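Local structure of erythrocyte membrane protein 1 (Plasmodium falciparum, 6S8T) at residues K364-F376 with F395-L407. The protein probably binds a host cell-surface receptor through this domain, an ICAM-1-binding DBLbeta module of the larger PfEMP1 adhesin. Residues are numbered along the deposited sequence; the frame is centred on the assembly and turned at random.
Sequences KYEELYLQAKIAF and FKELQKVTGDTTL
In the alpha-helical DBLbeta domain, the C-terminal turns of helices 335-372 and 388-402 pack together, their segments 364-372 and 395-402 crossing at -67°, with Phe395 as a knob in the hole formed by Tyr365, Leu368, Tyr369 and Ala372. A flat aromatic suits this hole because it makes two T-shaped stacks: its rim, through CZ, meets the face of Tyr365, 3.6 Å from that ring's CZ, while its own face receives the edge of Tyr369, planes 72° apart. The small methyl of Ala372 points toward the other helix and meets Phe395 CB at 3.7 Å. Gln399, buried, uses its NE2 twice: over the centre of the Tyr369 ring, the amide plane almost perpendicular to it, and in a bent hydrogen bond to Tyr369 O (3.0 Å). At that ring's edge a water bridges Tyr369 OH and Thr402 OG1. The long chain of Lys396 turns at its last torsion (chi4 -61°), placing NZ between the carbonyl of Ala372, the last helical residue, and that of Ala375 in the loop that follows, 3.0 Å from each O; its charge would suit the negative end of the helix dipole. Lys373, bent at chi3, reaches the loop after Gly403, where its NZ forms a salt bridge to Asp404 OD1 (2.7 Å), on the syn side though tilted out of the carboxylate plane, and a hydrogen bond to Thr406 O (3.0 Å) from above that carbonyl's plane.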
loop_
_atom_site.group_PDB
_atom_site.type_symbol
_atom_site.label_atom_id
_atom_site.label_comp_id
_atom_site.label_asym_id
_atom_site.label_seq_id
_atom_site.Cartn_x
_atom_site.Cartn_y
_atom_site.Cartn_z
ATOM N N LYS A 364 12.924 5.775 10.589
ATOM C CA LYS A 364 13.418 5.421 9.263
ATOM C C LYS A 364 13.104 6.517 8.252
ATOM O O LYS A 364 13.940 6.834 7.397
ATOM C CB LYS A 364 12.831 4.083 8.815
ATOM C CG LYS A 364 13.484 3.513 7.563
ATOM C CD LYS A 364 14.992 3.398 7.744
ATOM C CE LYS A 364 15.670 2.897 6.482
ATOM N NZ LYS A 364 15.182 1.544 6.102
ATOM N N TYR A 365 11.906 7.108 8.339
ATOM C CA TYR A 365 11.566 8.250 7.491
ATOM C C TYR A 365 12.620 9.345 7.599
ATOM O O TYR A 365 13.131 9.835 6.585
ATOM C CB TYR A 365 10.189 8.799 7.876
ATOM C CG TYR A 365 9.685 9.940 7.003
ATOM C CD1 TYR A 365 10.176 11.237 7.148
ATOM C CD2 TYR A 365 8.699 9.724 6.052
ATOM C CE1 TYR A 365 9.711 12.275 6.354
ATOM C CE2 TYR A 365 8.230 10.754 5.256
ATOM C CZ TYR A 365 8.734 12.023 5.410
ATOM O OH TYR A 365 8.256 13.038 4.614
ATOM N N GLU A 366 12.955 9.742 8.830
ATOM C CA GLU A 366 13.865 10.865 9.035
ATOM C C GLU A 366 15.277 10.528 8.574
ATOM O O GLU A 366 15.973 11.383 8.015
ATOM C CB GLU A 366 13.854 11.276 10.510
ATOM C CG GLU A 366 14.760 12.450 10.863
ATOM C CD GLU A 366 14.593 12.903 12.308
ATOM O OE1 GLU A 366 14.542 14.127 12.554
ATOM O OE2 GLU A 366 14.510 12.032 13.200
ATOM N N GLU A 367 15.712 9.285 8.790
ATOM C CA GLU A 367 17.035 8.868 8.337
ATOM C C GLU A 367 17.169 8.999 6.825
ATOM O O GLU A 367 18.183 9.503 6.327
ATOM C CB GLU A 367 17.302 7.430 8.785
ATOM C CG GLU A 367 18.622 6.855 8.314
ATOM C CD GLU A 367 18.884 5.471 8.876
ATOM O OE1 GLU A 367 18.536 5.228 10.054
ATOM O OE2 GLU A 367 19.431 4.624 8.142
ATOM N N LEU A 368 16.151 8.561 6.080
ATOM C CA LEU A 368 16.198 8.656 4.624
ATOM C C LEU A 368 16.094 10.099 4.145
ATOM O O LEU A 368 16.713 10.461 3.138
ATOM C CB LEU A 368 15.082 7.814 4.008
ATOM C CG LEU A 368 15.207 6.306 4.227
ATOM C CD1 LEU A 368 13.959 5.592 3.743
ATOM C CD2 LEU A 368 16.443 5.775 3.521
ATOM N N TYR A 369 15.317 10.929 4.843
ATOM C CA TYR A 369 15.170 12.322 4.438
ATOM C C TYR A 369 16.471 13.091 4.629
ATOM O O TYR A 369 16.842 13.913 3.783
ATOM C CB TYR A 369 14.036 12.972 5.228
ATOM C CG TYR A 369 13.607 14.323 4.705
ATOM C CD1 TYR A 369 12.624 14.432 3.726
ATOM C CD2 TYR A 369 14.175 15.494 5.197
ATOM C CE1 TYR A 369 12.224 15.668 3.247
ATOM C CE2 TYR A 369 13.783 16.731 4.726
ATOM C CZ TYR A 369 12.808 16.813 3.752
ATOM O OH TYR A 369 12.418 18.047 3.285
ATOM N N LEU A 370 17.180 12.829 5.731
ATOM C CA LEU A 370 18.439 13.521 5.992
ATOM C C LEU A 370 19.521 13.100 5.006
ATOM O O LEU A 370 20.324 13.931 4.565
ATOM C CB LEU A 370 18.894 13.256 7.427
ATOM C CG LEU A 370 18.007 13.795 8.551
ATOM C CD1 LEU A 370 18.538 13.352 9.902
ATOM C CD2 LEU A 370 17.908 15.309 8.482
ATOM N N GLN A 371 19.565 11.813 4.652
ATOM C CA GLN A 371 20.579 11.348 3.713
ATOM C C GLN A 371 20.323 11.865 2.305
ATOM O O GLN A 371 21.271 12.047 1.533
ATOM C CB GLN A 371 20.641 9.824 3.722
ATOM C CG GLN A 371 21.142 9.253 5.032
ATOM C CD GLN A 371 21.362 7.760 4.970
ATOM O OE1 GLN A 371 21.726 7.133 5.964
ATOM N NE2 GLN A 371 21.144 7.180 3.799
ATOM N N ALA A 372 19.060 12.116 1.956
ATOM C CA ALA A 372 18.744 12.637 0.631
ATOM C C ALA A 372 19.349 14.020 0.419
ATOM O O ALA A 372 19.952 14.293 -0.626
ATOM C CB ALA A 372 17.230 12.678 0.427
ATOM N N LYS A 373 19.200 14.910 1.397
ATOM C CA LYS A 373 19.659 16.280 1.205
ATOM C C LYS A 373 21.163 16.437 1.382
ATOM O O LYS A 373 21.672 17.551 1.229
ATOM C CB LYS A 373 18.926 17.226 2.159
ATOM C CG LYS A 373 19.172 16.950 3.621
ATOM C CD LYS A 373 18.687 18.103 4.483
ATOM C CE LYS A 373 17.202 18.347 4.315
ATOM N NZ LYS A 373 16.721 19.405 5.243
ATOM N N ILE A 374 21.884 15.358 1.677
ATOM C CA ILE A 374 23.315 15.409 1.921
ATOM C C ILE A 374 24.104 14.708 0.822
ATOM O O ILE A 374 25.161 15.191 0.410
ATOM C CB ILE A 374 23.644 14.811 3.307
ATOM C CG1 ILE A 374 23.422 15.859 4.398
ATOM C CG2 ILE A 374 25.059 14.266 3.348
ATOM C CD1 ILE A 374 23.850 15.404 5.767
ATOM N N ALA A 375 23.604 13.576 0.328
ATOM C CA ALA A 375 24.282 12.832 -0.727
ATOM C C ALA A 375 24.419 13.667 -1.993
ATOM O O ALA A 375 23.423 13.948 -2.670
ATOM C CB ALA A 375 23.532 11.532 -1.029
ATOM N N PHE A 376 25.648 14.067 -2.321
ATOM C CA PHE A 376 25.907 14.872 -3.509
ATOM C C PHE A 376 25.857 14.024 -4.775
ATOM O O PHE A 376 25.326 12.908 -4.764
ATOM C CB PHE A 376 27.264 15.574 -3.399
ATOM C CG PHE A 376 27.290 16.694 -2.395
ATOM C CD1 PHE A 376 26.797 17.947 -2.725
ATOM C CD2 PHE A 376 27.813 16.498 -1.128
ATOM C CE1 PHE A 376 26.820 18.981 -1.808
ATOM C CE2 PHE A 376 27.840 17.529 -0.205
ATOM C CZ PHE A 376 27.343 18.773 -0.546
ATOM N N PHE A 395 12.714 11.889 -2.346
ATOM C CA PHE A 395 12.958 12.953 -1.376
ATOM C C PHE A 395 13.819 14.074 -1.958
ATOM O O PHE A 395 13.646 15.238 -1.580
ATOM C CB PHE A 395 13.614 12.378 -0.118
ATOM C CG PHE A 395 12.639 11.827 0.892
ATOM C CD1 PHE A 395 11.313 12.234 0.899
ATOM C CD2 PHE A 395 13.055 10.910 1.846
ATOM C CE1 PHE A 395 10.419 11.735 1.836
ATOM C CE2 PHE A 395 12.167 10.407 2.786
ATOM C CZ PHE A 395 10.846 10.821 2.780
ATOM N N LYS A 396 14.745 13.758 -2.869
ATOM C CA LYS A 396 15.558 14.808 -3.482
ATOM C C LYS A 396 14.710 15.736 -4.343
ATOM O O LYS A 396 14.877 16.960 -4.301
ATOM C CB LYS A 396 16.681 14.198 -4.321
ATOM C CG LYS A 396 17.952 13.906 -3.552
ATOM C CD LYS A 396 19.062 13.477 -4.497
ATOM C CE LYS A 396 20.420 13.569 -3.826
ATOM N NZ LYS A 396 20.734 14.970 -3.414
ATOM N N GLU A 397 13.802 15.172 -5.139
ATOM C CA GLU A 397 12.922 16.008 -5.945
ATOM C C GLU A 397 11.939 16.782 -5.075
ATOM O O GLU A 397 11.554 17.905 -5.424
ATOM C CB GLU A 397 12.187 15.149 -6.971
ATOM C CG GLU A 397 13.070 14.622 -8.088
ATOM C CD GLU A 397 13.762 15.733 -8.853
ATOM O OE1 GLU A 397 14.941 16.020 -8.555
ATOM O OE2 GLU A 397 13.121 16.328 -9.744
ATOM N N LEU A 398 11.537 16.212 -3.937
ATOM C CA LEU A 398 10.663 16.922 -3.010
ATOM C C LEU A 398 11.388 18.101 -2.368
ATOM O O LEU A 398 10.851 19.215 -2.297
ATOM C CB LEU A 398 10.152 15.952 -1.945
ATOM C CG LEU A 398 9.000 16.384 -1.041
ATOM C CD1 LEU A 398 7.773 16.687 -1.871
ATOM C CD2 LEU A 398 8.698 15.293 -0.025
ATOM N N GLN A 399 12.616 17.873 -1.895
ATOM C CA GLN A 399 13.407 18.946 -1.300
ATOM C C GLN A 399 13.737 20.031 -2.316
ATOM O O GLN A 399 13.837 21.210 -1.956
ATOM C CB GLN A 399 14.686 18.361 -0.691
ATOM C CG GLN A 399 14.431 17.482 0.535
ATOM C CD GLN A 399 15.523 16.455 0.774
ATOM O OE1 GLN A 399 16.496 16.379 0.025
ATOM N NE2 GLN A 399 15.356 15.644 1.814
ATOM N N LYS A 400 13.891 19.656 -3.586
ATOM C CA LYS A 400 14.201 20.630 -4.626
ATOM C C LYS A 400 13.033 21.584 -4.864
ATOM O O LYS A 400 13.240 22.783 -5.086
ATOM C CB LYS A 400 14.576 19.890 -5.911
ATOM C CG LYS A 400 14.867 20.764 -7.111
ATOM C CD LYS A 400 15.261 19.896 -8.294
ATOM C CE LYS A 400 15.498 20.729 -9.532
ATOM N NZ LYS A 400 15.931 19.910 -10.701
ATOM N N VAL A 401 11.800 21.074 -4.815
ATOM C CA VAL A 401 10.635 21.930 -5.019
ATOM C C VAL A 401 10.407 22.830 -3.810
ATOM O O VAL A 401 10.136 24.028 -3.955
ATOM C CB VAL A 401 9.387 21.078 -5.324
ATOM C CG1 VAL A 401 8.131 21.925 -5.200
ATOM C CG2 VAL A 401 9.481 20.463 -6.714
ATOM N N THR A 402 10.508 22.275 -2.602
ATOM C CA THR A 402 10.213 23.031 -1.392
ATOM C C THR A 402 11.353 23.939 -0.954
ATOM O O THR A 402 11.151 24.759 -0.053
ATOM C CB THR A 402 9.872 22.087 -0.236
ATOM O OG1 THR A 402 11.017 21.287 0.082
ATOM C CG2 THR A 402 8.710 21.180 -0.609
ATOM N N GLY A 403 12.537 23.804 -1.546
ATOM C CA GLY A 403 13.683 24.592 -1.148
ATOM C C GLY A 403 14.392 24.117 0.102
ATOM O O GLY A 403 15.415 24.707 0.472
ATOM N N ASP A 404 13.890 23.075 0.766
ATOM C CA ASP A 404 14.499 22.549 1.989
ATOM C C ASP A 404 15.653 21.634 1.596
ATOM O O ASP A 404 15.506 20.418 1.486
ATOM C CB ASP A 404 13.452 21.829 2.835
ATOM C CG ASP A 404 14.062 20.942 3.909
ATOM O OD1 ASP A 404 15.015 21.376 4.586
ATOM O OD2 ASP A 404 13.580 19.801 4.080
ATOM N N THR A 405 16.827 22.226 1.387
ATOM C CA THR A 405 17.980 21.488 0.890
ATOM C C THR A 405 19.194 21.531 1.811
ATOM O O THR A 405 20.223 20.933 1.473
ATOM C CB THR A 405 18.386 22.006 -0.499
ATOM O OG1 THR A 405 18.742 23.391 -0.408
ATOM C CG2 THR A 405 17.239 21.848 -1.485
ATOM N N THR A 406 19.118 22.215 2.952
ATOM C CA THR A 406 20.242 22.317 3.873
ATOM C C THR A 406 19.843 21.809 5.255
ATOM O O THR A 406 18.660 21.637 5.562
ATOM C CB THR A 406 20.755 23.763 3.979
ATOM O OG1 THR A 406 19.705 24.616 4.456
ATOM C CG2 THR A 406 21.234 24.265 2.623
ATOM N N LEU A 407 20.854 21.561 6.088
ATOM C CA LEU A 407 20.635 21.130 7.465
ATOM C C LEU A 407 20.360 22.357 8.325
ATOM O O LEU A 407 21.275 23.127 8.634
ATOM C CB LEU A 407 21.839 20.356 7.992
ATOM C CG LEU A 407 21.863 18.840 7.795
ATOM C CD1 LEU A 407 21.836 18.485 6.323
ATOM C CD2 LEU A 407 23.088 18.244 8.469
HETATM O O HOH W 1 10.386 19.348 1.948
HETATM O O HOH W 2 20.518 19.321 -0.551
#